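Local coordinates for protein oxalate--CoA ligase (PDB 5IE2) that belongs to the ANL superfamily of AMP-binding enzymes and binds adenosine-5'-triphosphate, at residues S189-K192 with N193-V197; Y198-T201 with E202-T206; P85-A88 with A89-A92; H214-G217 with L218-L222. All coordinates share one frame; numbering follows the deposited sequence. Where two conformers were deposited one is given.

Interaction 1: S189-K192 with N193-V197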
ATOM      1  N   SER A 189       9.843   1.301 -12.727  1.00 14.53           N
ATOM      2  CA  SER A 189      10.295  -0.025 -12.361  1.00 17.03           C
ATOM      3  C   SER A 189       9.223  -0.802 -11.620  1.00 15.75           C
ATOM      4  O   SER A 189       8.981  -1.965 -11.940  1.00 14.31           O
ATOM      5  CB  SER A 189      11.578   0.072 -11.478  1.00 14.49           C
ATOM      6  OG  SER A 189      12.589   0.731 -12.239  1.00 16.61           O
ATOM      7  N   SER A 190       8.602  -0.186 -10.591  1.00 14.42           N
ATOM      8  CA  SER A 190       7.603  -0.976  -9.864  1.00 12.21           C
ATOM      9  C   SER A 190       6.361  -1.292 -10.693  1.00 15.71           C
ATOM     10  O   SER A 190       5.811  -2.398 -10.591  1.00 15.79           O
ATOM     11  CB  SER A 190       7.152  -0.261  -8.595  1.00 14.74           C
ATOM     12  OG  SER A 190       8.196  -0.427  -7.650  1.00 20.75           O
ATOM     13  N   VAL A 191       5.943  -0.339 -11.517  1.00 14.28           N
ATOM     14  CA  VAL A 191       4.810  -0.584 -12.409  1.00 14.52           C
ATOM     15  C   VAL A 191       5.122  -1.767 -13.366  1.00 13.66           C
ATOM     16  O   VAL A 191       4.303  -2.685 -13.527  1.00 15.38           O
ATOM     17  CB  VAL A 191       4.442   0.719 -13.176  1.00 14.05           C
ATOM     18  CG1 VAL A 191       3.626   0.404 -14.463  1.00 16.66           C
ATOM     19  CG2 VAL A 191       3.657   1.679 -12.216  1.00 12.70           C
ATOM     20  N   LYS A 192       6.308  -1.773 -13.975  1.00 13.87           N
ATOM     21  CA  LYS A 192       6.690  -2.931 -14.784  1.00 15.56           C
ATOM     22  C   LYS A 192       6.716  -4.245 -14.005  1.00 15.17           C
ATOM     23  O   LYS A 192       6.280  -5.280 -14.526  1.00 13.33           O
ATOM     24  CB  LYS A 192       8.078  -2.695 -15.434  1.00 17.66           C
ATOM     25  CG  LYS A 192       7.894  -1.698 -16.568  1.00 22.19           C
ATOM     26  CD  LYS A 192       9.219  -1.379 -17.297  1.00 25.17           C
ATOM     27  CE  LYS A 192      10.233  -0.663 -16.359  1.00 36.85           C
ATOM     28  NZ  LYS A 192      11.532  -0.382 -17.053  1.00 36.28           N
ATOM     29  N   ASN A 193       7.240  -4.216 -12.779  1.00 14.09           N
ATOM     30  CA  ASN A 193       7.267  -5.439 -11.954  1.00 16.01           C
ATOM     31  C   ASN A 193       5.859  -6.017 -11.625  1.00 13.38           C
ATOM     32  O   ASN A 193       5.620  -7.220 -11.739  1.00 13.12           O
ATOM     33  CB  ASN A 193       7.978  -5.152 -10.629  1.00 15.45           C
ATOM     34  CG  ASN A 193       9.458  -4.854 -10.810  1.00 17.96           C
ATOM     35  OD1 ASN A 193      10.104  -5.239 -11.822  1.00 16.39           O
ATOM     36  ND2 ASN A 193      10.012  -4.207  -9.811  1.00 15.23           N
ATOM     37  N   ILE A 194       4.983  -5.115 -11.215  1.00 12.14           N
ATOM     38  CA  ILE A 194       3.620  -5.482 -10.825  1.00 14.62           C
ATOM     39  C   ILE A 194       2.860  -5.971 -12.061  1.00 17.00           C
ATOM     40  O   ILE A 194       2.269  -7.049 -12.048  1.00 15.15           O
ATOM     41  CB  ILE A 194       2.895  -4.270 -10.149  1.00 14.99           C
ATOM     42  CG1 ILE A 194       3.642  -3.898  -8.852  1.00 11.93           C
ATOM     43  CG2 ILE A 194       1.370  -4.592  -9.908  1.00 14.79           C
ATOM     44  CD1 ILE A 194       3.255  -2.495  -8.268  1.00 16.44           C
ATOM     45  N   LYS A 195       2.975  -5.245 -13.170  1.00 14.69           N
ATOM     46  CA  LYS A 195       2.323  -5.718 -14.386  1.00 18.11           C
ATOM     47  C   LYS A 195       2.846  -7.085 -14.818  1.00 20.69           C
ATOM     48  O   LYS A 195       2.082  -7.939 -15.292  1.00 19.73           O
ATOM     49  CB  LYS A 195       2.627  -4.769 -15.564  1.00 20.91           C
ATOM     50  CG  LYS A 195       1.914  -3.505 -15.545  1.00 24.65           C
ATOM     51  CD  LYS A 195       2.051  -2.865 -16.975  1.00 35.23           C
ATOM     52  CE  LYS A 195       3.480  -2.801 -17.430  1.00 37.00           C
ATOM     53  NZ  LYS A 195       3.613  -2.282 -18.792  1.00 37.73           N
ATOM     54  N   ALA A 196       4.153  -7.297 -14.646  1.00 19.53           N
ATOM     55  CA  ALA A 196       4.733  -8.533 -15.116  1.00 17.73           C
ATOM     56  C   ALA A 196       4.264  -9.711 -14.284  1.00 17.86           C
ATOM     57  O   ALA A 196       3.830 -10.753 -14.864  1.00 17.34           O
ATOM     58  CB  ALA A 196       6.323  -8.458 -15.150  1.00 17.11           C
ATOM     59  N   VAL A 197       4.367  -9.619 -12.959  1.00 15.82           N
ATOM     60  CA  VAL A 197       4.068 -10.810 -12.163  1.00 15.30           C
ATOM     61  C   VAL A 197       2.557 -11.160 -12.189  1.00 17.14           C
ATOM     62  O   VAL A 197       2.217 -12.324 -12.083  1.00 19.26           O
ATOM     63  CB  VAL A 197       4.579 -10.672 -10.689  1.00 14.94           C
ATOM     64  CG1 VAL A 197       3.809  -9.591  -9.958  1.00 15.25           C
ATOM     65  CG2 VAL A 197       4.547 -12.049  -9.936  1.00 18.65           C
TER
HETATM   66  O   HOH W   1       8.621  -3.161  -7.491  1.00 15.16           O
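S189 and N193 meet one turn apart on helix 184-198, where the S189 carbonyl oxygen receives the N193 amide at 3.0 Å from N193 N to S189 O. The side chain of N193 folds back over the same carbonyl: its CG is anti to its own carbonyl carbon (chi1 -67°), which lays the amide group beside the helix with CG 3.1 Å from S189 O. This is a close pass rather than a second bond, because ND2 meets that oxygen at a poor angle. The S189 hydroxyl turns back along the helix to L185 O. The S190 carbonyl takes the I194 amide almost head-on, I194 N lying 2.9 Å from S190 O, and CG1 of I194 leans against the same oxygen. The buried S190 hydroxyl is hydrogen-bonded to T318 O and accepts from a water, 2.8 Å from OG; this water in turn accepts from N193 ND2 at 2.9 Å, so it joins two side chains three residues apart. V191 gives its carbonyl to K195, with K195 N 2.9 Å from V191 O, while CG of K195 runs alongside that oxygen at 3.2 Å. The K195 ammonium group reaches D2 in a salt bridge and also G227 O. K192 closes the series by accepting from A196 N in a more bent bond (143°). The chemistry is therefore divided: the i to i+4 backbone ladder, the S189 hydroxyl and the water bridge stay within the helix, whereas S190 and K195 connect it to T318, D2 and G227.

Interaction 2: Y198-T201 with E202-T206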
ATOM      1  N   TYR A 198       1.669 -10.181 -12.375  1.00 15.32           N
ATOM      2  CA  TYR A 198       0.238 -10.517 -12.459  1.00 15.48           C
ATOM      3  C   TYR A 198      -0.247 -10.599 -13.903  1.00 17.40           C
ATOM      4  O   TYR A 198      -1.428 -10.793 -14.114  1.00 19.40           O
ATOM      5  CB  TYR A 198      -0.614  -9.505 -11.631  1.00 18.07           C
ATOM      6  CG  TYR A 198      -0.120  -9.486 -10.192  1.00 15.50           C
ATOM      7  CD1 TYR A 198      -0.098 -10.651  -9.438  1.00 14.81           C
ATOM      8  CD2 TYR A 198       0.386  -8.329  -9.635  1.00 16.44           C
ATOM      9  CE1 TYR A 198       0.413 -10.653  -8.139  1.00 15.61           C
ATOM     10  CE2 TYR A 198       0.891  -8.320  -8.352  1.00 14.31           C
ATOM     11  CZ  TYR A 198       0.896  -9.471  -7.626  1.00 15.62           C
ATOM     12  OH  TYR A 198       1.449  -9.415  -6.375  1.00 15.36           O
ATOM     13  N   LYS A 199       0.669 -10.438 -14.871  1.00 14.87           N
ATOM     14  CA  LYS A 199       0.307 -10.358 -16.300  1.00 16.37           C
ATOM     15  C   LYS A 199      -0.880  -9.453 -16.513  1.00 16.45           C
ATOM     16  O   LYS A 199      -1.858  -9.843 -17.144  1.00 17.83           O
ATOM     17  CB  LYS A 199       0.016 -11.753 -16.866  1.00 18.59           C
ATOM     18  CG  LYS A 199       1.225 -12.651 -16.778  1.00 19.54           C
ATOM     19  CD  LYS A 199       0.933 -14.023 -17.466  1.00 29.09           C
ATOM     20  CE  LYS A 199       2.109 -14.953 -17.263  1.00 32.84           C
ATOM     21  NZ  LYS A 199       1.749 -16.253 -17.928  1.00 36.27           N
ATOM     22  N   LEU A 200      -0.807  -8.229 -15.988  1.00 16.84           N
ATOM     23  CA  LEU A 200      -1.872  -7.247 -16.228  1.00 15.96           C
ATOM     24  C   LEU A 200      -1.866  -6.884 -17.704  1.00 17.60           C
ATOM     25  O   LEU A 200      -0.777  -6.682 -18.284  1.00 16.00           O
ATOM     26  CB  LEU A 200      -1.665  -5.965 -15.391  1.00 15.03           C
ATOM     27  CG  LEU A 200      -1.721  -6.199 -13.854  1.00 18.70           C
ATOM     28  CD1 LEU A 200      -1.478  -4.825 -13.166  1.00 19.38           C
ATOM     29  CD2 LEU A 200      -3.056  -6.805 -13.385  1.00 17.86           C
ATOM     30  N   THR A 201      -3.049  -6.813 -18.304  1.00 17.80           N
ATOM     31  CA  THR A 201      -3.163  -6.367 -19.691  1.00 19.32           C
ATOM     32  C   THR A 201      -4.312  -5.397 -19.823  1.00 19.67           C
ATOM     33  O   THR A 201      -5.004  -5.092 -18.854  1.00 17.09           O
ATOM     34  CB  THR A 201      -3.393  -7.525 -20.676  1.00 19.83           C
ATOM     35  OG1 THR A 201      -4.721  -8.038 -20.497  1.00 22.12           O
ATOM     36  CG2 THR A 201      -2.362  -8.636 -20.462  1.00 21.72           C
ATOM     37  N   GLU A 202      -4.553  -4.941 -21.054  1.00 16.95           N
ATOM     38  CA  GLU A 202      -5.551  -3.895 -21.221  1.00 16.38           C
ATOM     39  C   GLU A 202      -6.968  -4.405 -20.974  1.00 19.32           C
ATOM     40  O   GLU A 202      -7.905  -3.594 -20.880  1.00 19.98           O
ATOM     41  CB  GLU A 202      -5.439  -3.284 -22.632  1.00 16.22           C
ATOM     42  CG  GLU A 202      -5.809  -4.293 -23.752  1.00 27.51           C
ATOM     43  CD  GLU A 202      -4.649  -5.194 -24.241  1.00 30.51           C
ATOM     44  OE1 GLU A 202      -3.588  -5.330 -23.579  1.00 27.77           O
ATOM     45  OE2 GLU A 202      -4.797  -5.795 -25.341  1.00 31.69           O
ATOM     46  N   SER A 203      -7.189  -5.723 -20.884  1.00 20.38           N
ATOM     47  CA  SER A 203      -8.541  -6.192 -20.564  0.52 21.82           C
ATOM     48  C   SER A 203      -8.816  -6.276 -19.053  1.00 20.41           C
ATOM     49  O   SER A 203      -9.935  -6.607 -18.633  1.00 20.21           O
ATOM     50  CB  SER A 203      -8.812  -7.562 -21.206  0.52 22.23           C
ATOM     51  OG  SER A 203      -7.923  -8.532 -20.690  0.52 21.84           O
ATOM     52  N   ASP A 204      -7.826  -5.967 -18.222  1.00 17.57           N
ATOM     53  CA  ASP A 204      -8.077  -6.032 -16.779  1.00 15.95           C
ATOM     54  C   ASP A 204      -8.786  -4.784 -16.243  1.00 14.90           C
ATOM     55  O   ASP A 204      -8.836  -3.727 -16.875  1.00 16.26           O
ATOM     56  CB  ASP A 204      -6.747  -6.238 -15.995  1.00 14.12           C
ATOM     57  CG  ASP A 204      -6.246  -7.703 -16.116  1.00 19.92           C
ATOM     58  OD1 ASP A 204      -7.046  -8.597 -15.789  1.00 19.29           O
ATOM     59  OD2 ASP A 204      -5.118  -7.944 -16.645  1.00 19.04           O
ATOM     60  N   SER A 205      -9.355  -4.941 -15.049  1.00 14.57           N
ATOM     61  CA  SER A 205     -10.179  -3.922 -14.470  1.00 14.70           C
ATOM     62  C   SER A 205     -10.209  -4.148 -12.969  1.00 13.42           C
ATOM     63  O   SER A 205     -10.304  -5.298 -12.539  1.00 15.10           O
ATOM     64  CB  SER A 205     -11.606  -4.023 -15.045  1.00 18.90           C
ATOM     65  OG  SER A 205     -12.499  -3.266 -14.258  1.00 18.12           O
ATOM     66  N   THR A 206     -10.149  -3.074 -12.183  1.00 14.29           N
ATOM     67  CA  THR A 206     -10.207  -3.238 -10.717  1.00 14.19           C
ATOM     68  C   THR A 206     -10.929  -2.084 -10.046  1.00 14.88           C
ATOM     69  O   THR A 206     -11.159  -1.013 -10.655  1.00 16.47           O
ATOM     70  CB  THR A 206      -8.772  -3.395 -10.091  1.00 15.39           C
ATOM     71  OG1 THR A 206      -8.929  -3.892  -8.766  1.00 17.64           O
ATOM     72  CG2 THR A 206      -8.040  -2.058 -10.019  1.00 15.76           C
TER
HETATM   73  O   HOH W   2      -5.266  -9.816 -18.633  1.00 28.64           O
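D204 turns its carboxylate back toward T201, and OD2 takes the T201 amide through its anti lone pair, with T201 N 2.9 Å from D204 OD2. CG of D204 stands anti to its own carbonyl carbon (chi1 -75°), which swings the carboxylate across the mouth of the turn. The L200 side chain crosses that of D204 at about a right angle, CD2 lying 4.0 Å from D204 OD2. In the other direction D204 N donates to T201 O at 3.0 Å, from well above the carbonyl plane. The T201 hydroxyl sits between its backbone N and carbonyl carbon, chi1 71°, and from there receives a weak bond from S203 N, 3.4 Å from T201 OG1. A water joins the two principal side chains, lying 2.6 Å from T201 OG1 and donating to D204 OD2 at 2.7 Å. R283 forms a salt bridge with the same OD2, and OD1 is hydrogen-bonded to T255 OG1, so both carboxylate oxygens are engaged and the group's rotation is fixed. The charge of R283 would probably stabilise the ionised aspartate. The D204 N to T201 O bond closes a type I beta turn, braced by the carboxylate, between the Schellman motif ending helix 184-198 and edge strand 205-207.

Interaction 3: P85-A88 with A89-A92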
ATOM      1  N   PRO A  85       1.433  13.268  -1.703  1.00 16.95           N
ATOM      2  CA  PRO A  85       0.043  12.986  -1.262  1.00 16.86           C
ATOM      3  C   PRO A  85       0.012  12.896   0.267  1.00 18.13           C
ATOM      4  O   PRO A  85       0.911  12.317   0.886  1.00 17.01           O
ATOM      5  CB  PRO A  85      -0.279  11.652  -1.922  1.00 20.63           C
ATOM      6  CG  PRO A  85       1.023  11.100  -2.436  1.00 20.29           C
ATOM      7  CD  PRO A  85       2.033  12.161  -2.478  1.00 17.88           C
ATOM      8  N   LEU A  86      -1.006  13.494   0.881  1.00 17.26           N
ATOM      9  CA  LEU A  86      -1.115  13.540   2.335  1.00 19.36           C
ATOM     10  C   LEU A  86      -2.513  13.067   2.753  1.00 20.01           C
ATOM     11  O   LEU A  86      -3.500  13.337   2.050  1.00 21.30           O
ATOM     12  CB  LEU A  86      -0.865  14.963   2.856  1.00 20.49           C
ATOM     13  CG  LEU A  86       0.559  15.504   2.607  1.00 20.12           C
ATOM     14  CD1 LEU A  86       0.639  16.946   3.094  1.00 18.88           C
ATOM     15  CD2 LEU A  86       1.613  14.643   3.318  1.00 19.91           C
ATOM     16  N   ASN A  87      -2.573  12.335   3.855  1.00 20.17           N
ATOM     17  CA  ASN A  87      -3.815  11.857   4.469  1.00 18.85           C
ATOM     18  C   ASN A  87      -4.763  13.016   4.732  1.00 18.83           C
ATOM     19  O   ASN A  87      -4.411  13.893   5.492  1.00 21.36           O
ATOM     20  CB  ASN A  87      -3.453  11.155   5.802  1.00 21.52           C
ATOM     21  CG  ASN A  87      -4.656  10.460   6.472  1.00 23.23           C
ATOM     22  OD1 ASN A  87      -5.805  10.725   6.144  1.00 22.52           O
ATOM     23  ND2 ASN A  87      -4.371   9.563   7.416  1.00 23.22           N
ATOM     24  N   ALA A  88      -5.966  13.008   4.166  1.00 20.09           N
ATOM     25  CA  ALA A  88      -6.880  14.127   4.336  1.00 21.10           C
ATOM     26  C   ALA A  88      -7.310  14.300   5.790  1.00 22.98           C
ATOM     27  O   ALA A  88      -7.824  15.369   6.152  1.00 23.63           O
ATOM     28  CB  ALA A  88      -8.136  13.951   3.438  1.00 24.79           C
ATOM     29  N   ALA A  89      -7.092  13.262   6.610  1.00 21.44           N
ATOM     30  CA  ALA A  89      -7.594  13.275   7.999  1.00 22.05           C
ATOM     31  C   ALA A  89      -6.611  13.886   8.993  1.00 23.07           C
ATOM     32  O   ALA A  89      -6.874  13.933  10.203  1.00 23.50           O
ATOM     33  CB  ALA A  89      -7.955  11.857   8.432  1.00 23.60           C
ATOM     34  N   TYR A  90      -5.463  14.358   8.519  1.00 21.28           N
ATOM     35  CA  TYR A  90      -4.490  14.996   9.396  1.00 24.63           C
ATOM     36  C   TYR A  90      -5.064  16.242  10.101  1.00 23.89           C
ATOM     37  O   TYR A  90      -5.903  16.961   9.529  1.00 22.88           O
ATOM     38  CB  TYR A  90      -3.239  15.417   8.598  1.00 23.78           C
ATOM     39  CG  TYR A  90      -2.250  14.302   8.269  1.00 24.51           C
ATOM     40  CD1 TYR A  90      -2.065  13.213   9.107  1.00 26.78           C
ATOM     41  CD2 TYR A  90      -1.487  14.353   7.092  1.00 24.31           C
ATOM     42  CE1 TYR A  90      -1.128  12.207   8.807  1.00 27.98           C
ATOM     43  CE2 TYR A  90      -0.595  13.358   6.785  1.00 24.48           C
ATOM     44  CZ  TYR A  90      -0.396  12.291   7.649  1.00 28.49           C
ATOM     45  OH  TYR A  90       0.517  11.291   7.324  1.00 27.29           O
ATOM     46  N   THR A  91      -4.564  16.500  11.307  1.00 22.43           N
ATOM     47  CA  THR A  91      -4.867  17.754  11.994  1.00 23.34           C
ATOM     48  C   THR A  91      -4.090  18.893  11.356  1.00 23.38           C
ATOM     49  O   THR A  91      -3.137  18.651  10.605  1.00 23.39           O
ATOM     50  CB  THR A  91      -4.498  17.688  13.449  1.00 25.81           C
ATOM     51  OG1 THR A  91      -3.063  17.601  13.556  1.00 24.24           O
ATOM     52  CG2 THR A  91      -5.182  16.500  14.125  1.00 28.17           C
ATOM     53  N   ALA A  92      -4.458  20.136  11.667  1.00 24.67           N
ATOM     54  CA  ALA A  92      -3.728  21.272  11.119  1.00 24.54           C
ATOM     55  C   ALA A  92      -2.242  21.190  11.534  1.00 25.63           C
ATOM     56  O   ALA A  92      -1.354  21.558  10.759  1.00 26.44           O
ATOM     57  CB  ALA A  92      -4.344  22.601  11.580  1.00 25.21           C
TER
HETATM   58  O   HOH W   3      -0.138  10.846   4.586  1.00 22.17           O
HETATM   59  O   HOH W   4      -8.440  16.835   8.422  1.00 32.47           O
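N87 and Y90 form the two ends of a type I beta turn, in the loop that leads from strand 82-85 to helix 92-101. The turn is closed by Y90 N donating to N87 O at 3.2 Å. Inside it, the N87 side chain makes an Asx turn: A89 N lies 2.9 Å from N87 OD1, placed above the plane of the side-chain amide. CG of N87 is anti to the backbone N (chi1 -173°), which brings OD1 beside the A89 amide. The CB of N87 sits 3.7 Å from the centroid of the Y90 ring, only 10° off its normal, a CH-pi contact with one face. At the ring edge, near its plane, CB of L86 approaches Y90 CE2 to 4.3 Å. Farther out, Y98 stacks with the Y90 ring and F95 meets it edge-to-face, both from helix 92-101, so the tyrosine is packed by the helix that its own loop introduces. T91 is the N-cap residue of that helix. Two waters bridge the turn: one accepts from N87 N at 2.9 Å and is hydrogen-bonded to Y90 OH, while another donates to A88 O and to Y90 O, 2.8 Å from each.

Interaction 4: H214-G217 with L218-L222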
ATOM      1  N   HIS A 214      -1.056   6.083   0.147  1.00 19.07           N
ATOM      2  CA  HIS A 214      -0.056   5.044   0.567  1.00 19.25           C
ATOM      3  C   HIS A 214       0.340   4.270  -0.713  1.00 19.11           C
ATOM      4  O   HIS A 214      -0.463   4.216  -1.675  1.00 16.36           O
ATOM      5  CB  HIS A 214      -0.642   4.114   1.663  1.00 25.49           C
ATOM      6  CG  HIS A 214       0.260   2.978   2.077  1.00 30.64           C
ATOM      7  ND1 HIS A 214       0.379   1.795   1.357  1.00 32.15           N
ATOM      8  CD2 HIS A 214       1.115   2.861   3.131  1.00 31.62           C
ATOM      9  CE1 HIS A 214       1.274   1.012   1.938  1.00 30.24           C
ATOM     10  NE2 HIS A 214       1.729   1.627   3.024  1.00 30.61           N
ATOM     11  N   VAL A 215       1.552   3.714  -0.781  1.00 18.23           N
ATOM     12  CA  VAL A 215       2.015   3.100  -2.048  1.00 17.54           C
ATOM     13  C   VAL A 215       1.273   1.866  -2.476  1.00 17.50           C
ATOM     14  O   VAL A 215       1.367   1.522  -3.629  1.00 17.55           O
ATOM     15  CB  VAL A 215       3.509   2.627  -2.032  1.00 21.84           C
ATOM     16  CG1 VAL A 215       4.463   3.782  -2.209  1.00 23.89           C
ATOM     17  CG2 VAL A 215       3.781   1.829  -0.767  1.00 19.20           C
ATOM     18  N   HIS A 216       0.587   1.143  -1.576  1.00 15.37           N
ATOM     19  CA  HIS A 216      -0.082  -0.094  -2.031  1.00 14.26           C
ATOM     20  C   HIS A 216      -1.214   0.266  -3.030  1.00 18.32           C
ATOM     21  O   HIS A 216      -1.224  -0.187  -4.194  1.00 16.54           O
ATOM     22  CB  HIS A 216      -0.614  -0.881  -0.819  1.00 12.93           C
ATOM     23  CG  HIS A 216      -1.324  -2.174  -1.150  1.00 14.33           C
ATOM     24  ND1 HIS A 216      -1.615  -3.117  -0.179  1.00 15.76           N
ATOM     25  CD2 HIS A 216      -1.900  -2.625  -2.291  1.00 15.56           C
ATOM     26  CE1 HIS A 216      -2.282  -4.121  -0.729  1.00 16.18           C
ATOM     27  NE2 HIS A 216      -2.491  -3.835  -2.001  1.00 16.35           N
ATOM     28  N   GLY A 217      -2.178   1.064  -2.589  1.00 18.69           N
ATOM     29  CA  GLY A 217      -3.259   1.430  -3.516  1.00 17.95           C
ATOM     30  C   GLY A 217      -2.732   2.248  -4.680  1.00 16.35           C
ATOM     31  O   GLY A 217      -3.161   2.063  -5.833  1.00 15.62           O
ATOM     32  N   LEU A 218      -1.781   3.148  -4.415  1.00 16.34           N
ATOM     33  CA  LEU A 218      -1.256   4.006  -5.487  1.00 15.88           C
ATOM     34  C   LEU A 218      -0.512   3.220  -6.571  1.00 15.76           C
ATOM     35  O   LEU A 218      -0.808   3.382  -7.755  1.00 14.21           O
ATOM     36  CB  LEU A 218      -0.311   5.054  -4.902  1.00 16.14           C
ATOM     37  CG  LEU A 218       0.285   6.119  -5.791  1.00 17.62           C
ATOM     38  CD1 LEU A 218      -0.889   6.919  -6.399  1.00 15.27           C
ATOM     39  CD2 LEU A 218       1.189   7.053  -4.958  1.00 20.28           C
ATOM     40  N   LEU A 219       0.494   2.411  -6.181  1.00 16.44           N
ATOM     41  CA  LEU A 219       1.312   1.678  -7.183  1.00 15.21           C
ATOM     42  C   LEU A 219       0.601   0.487  -7.786  1.00 14.26           C
ATOM     43  O   LEU A 219       0.641   0.273  -8.999  1.00 16.52           O
ATOM     44  CB  LEU A 219       2.663   1.165  -6.574  1.00 13.72           C
ATOM     45  CG  LEU A 219       3.824   2.130  -6.771  1.00 14.73           C
ATOM     46  CD1 LEU A 219       4.249   2.216  -8.278  1.00 18.51           C
ATOM     47  CD2 LEU A 219       3.502   3.563  -6.192  1.00 15.31           C
ATOM     48  N   ALA A 220      -0.024  -0.349  -6.963  1.00 15.30           N
ATOM     49  CA  ALA A 220      -0.592  -1.585  -7.502  1.00 15.09           C
ATOM     50  C   ALA A 220      -1.958  -1.361  -8.091  1.00 17.32           C
ATOM     51  O   ALA A 220      -2.214  -1.746  -9.233  1.00 18.42           O
ATOM     52  CB  ALA A 220      -0.673  -2.692  -6.388  1.00 17.32           C
ATOM     53  N   GLY A 221      -2.864  -0.806  -7.289  1.00 17.56           N
ATOM     54  CA  GLY A 221      -4.226  -0.613  -7.804  1.00 17.63           C
ATOM     55  C   GLY A 221      -4.307   0.402  -8.957  1.00 18.29           C
ATOM     56  O   GLY A 221      -4.901   0.113  -9.992  1.00 18.62           O
ATOM     57  N   LEU A 222      -3.712   1.580  -8.773  1.00 13.12           N
ATOM     58  CA  LEU A 222      -3.892   2.669  -9.738  1.00 13.43           C
ATOM     59  C   LEU A 222      -2.821   2.647 -10.836  1.00 15.55           C
ATOM     60  O   LEU A 222      -3.122   2.444 -12.021  1.00 14.30           O
ATOM     61  CB  LEU A 222      -3.889   4.033  -9.016  1.00 13.82           C
ATOM     62  CG  LEU A 222      -3.973   5.224  -9.988  1.00 18.08           C
ATOM     63  CD1 LEU A 222      -5.391   5.283 -10.724  1.00 13.43           C
ATOM     64  CD2 LEU A 222      -3.603   6.539  -9.278  1.00 18.52           C
TER
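L218 packs its CB against the carbonyl of H214, 3.3 Å from H214 O, in the first turn of helix 215-227. The same oxygen accepts L218 N at 3.2 Å, in the carbonyl plane. The L218 side chain, CG anti to the backbone N (chi1 -176°), touches L166 of strand 164-169. G217, the second main residue, presents its carbonyl to L222: L222 N is 3.0 Å from G217 O and nearly in line with the C=O bond. This i to i+5 bond marks a wider pi-type turn over 218-222. V215, the third, accepts L219 N at 2.8 Å from V215 O, and its CG1 meets L219 CD2 at 4.1 Å as the two side chains cross at a slant. Before them, H214 sets its ring beside the helix start, with H216 CB at its edge; ND1 accepts from H216 N at 3.0 Å in an almost straight bond (173°), although the donor is tilted out of the ring plane. Its other nitrogen, NE2, is hydrogen-bonded to O2A of adenosine-5'-triphosphate. H216 is itself held through both ring nitrogens, by T258 and S289. The arrangement is a side-chain N-cap on the helix of a beta-alpha-beta unit between strands 205-207 and 231-234, with the capping histidine also lining the nucleotide pocket.

How the interactions relate
Interactions 1, 2 and 4 form a connected group. Interaction 1 passes into interaction 2 where helix 184-198 ends, with K195 O 3.0 Å from L200 N in a probable hydrogen bond. Its helix also packs on that of interaction 4: S190 CB lies 3.8 Å from L219 CD1, and I194 CD1 reaches the backbone of A220. Strand 205-207 of interaction 2 is followed in the chain by helix 215-227 of interaction 4, and T206 CG2 touches G221 O at 3.8 Å. Interaction 3 stands apart, its nearest atoms about 5 Å from those of interaction 4 and about 14 Å from interaction 1. Interaction 4 holds the ligand contact, whereas the side chains of S190 and Y90 are about 12 and 11 Å from adenosine-5'-triphosphate.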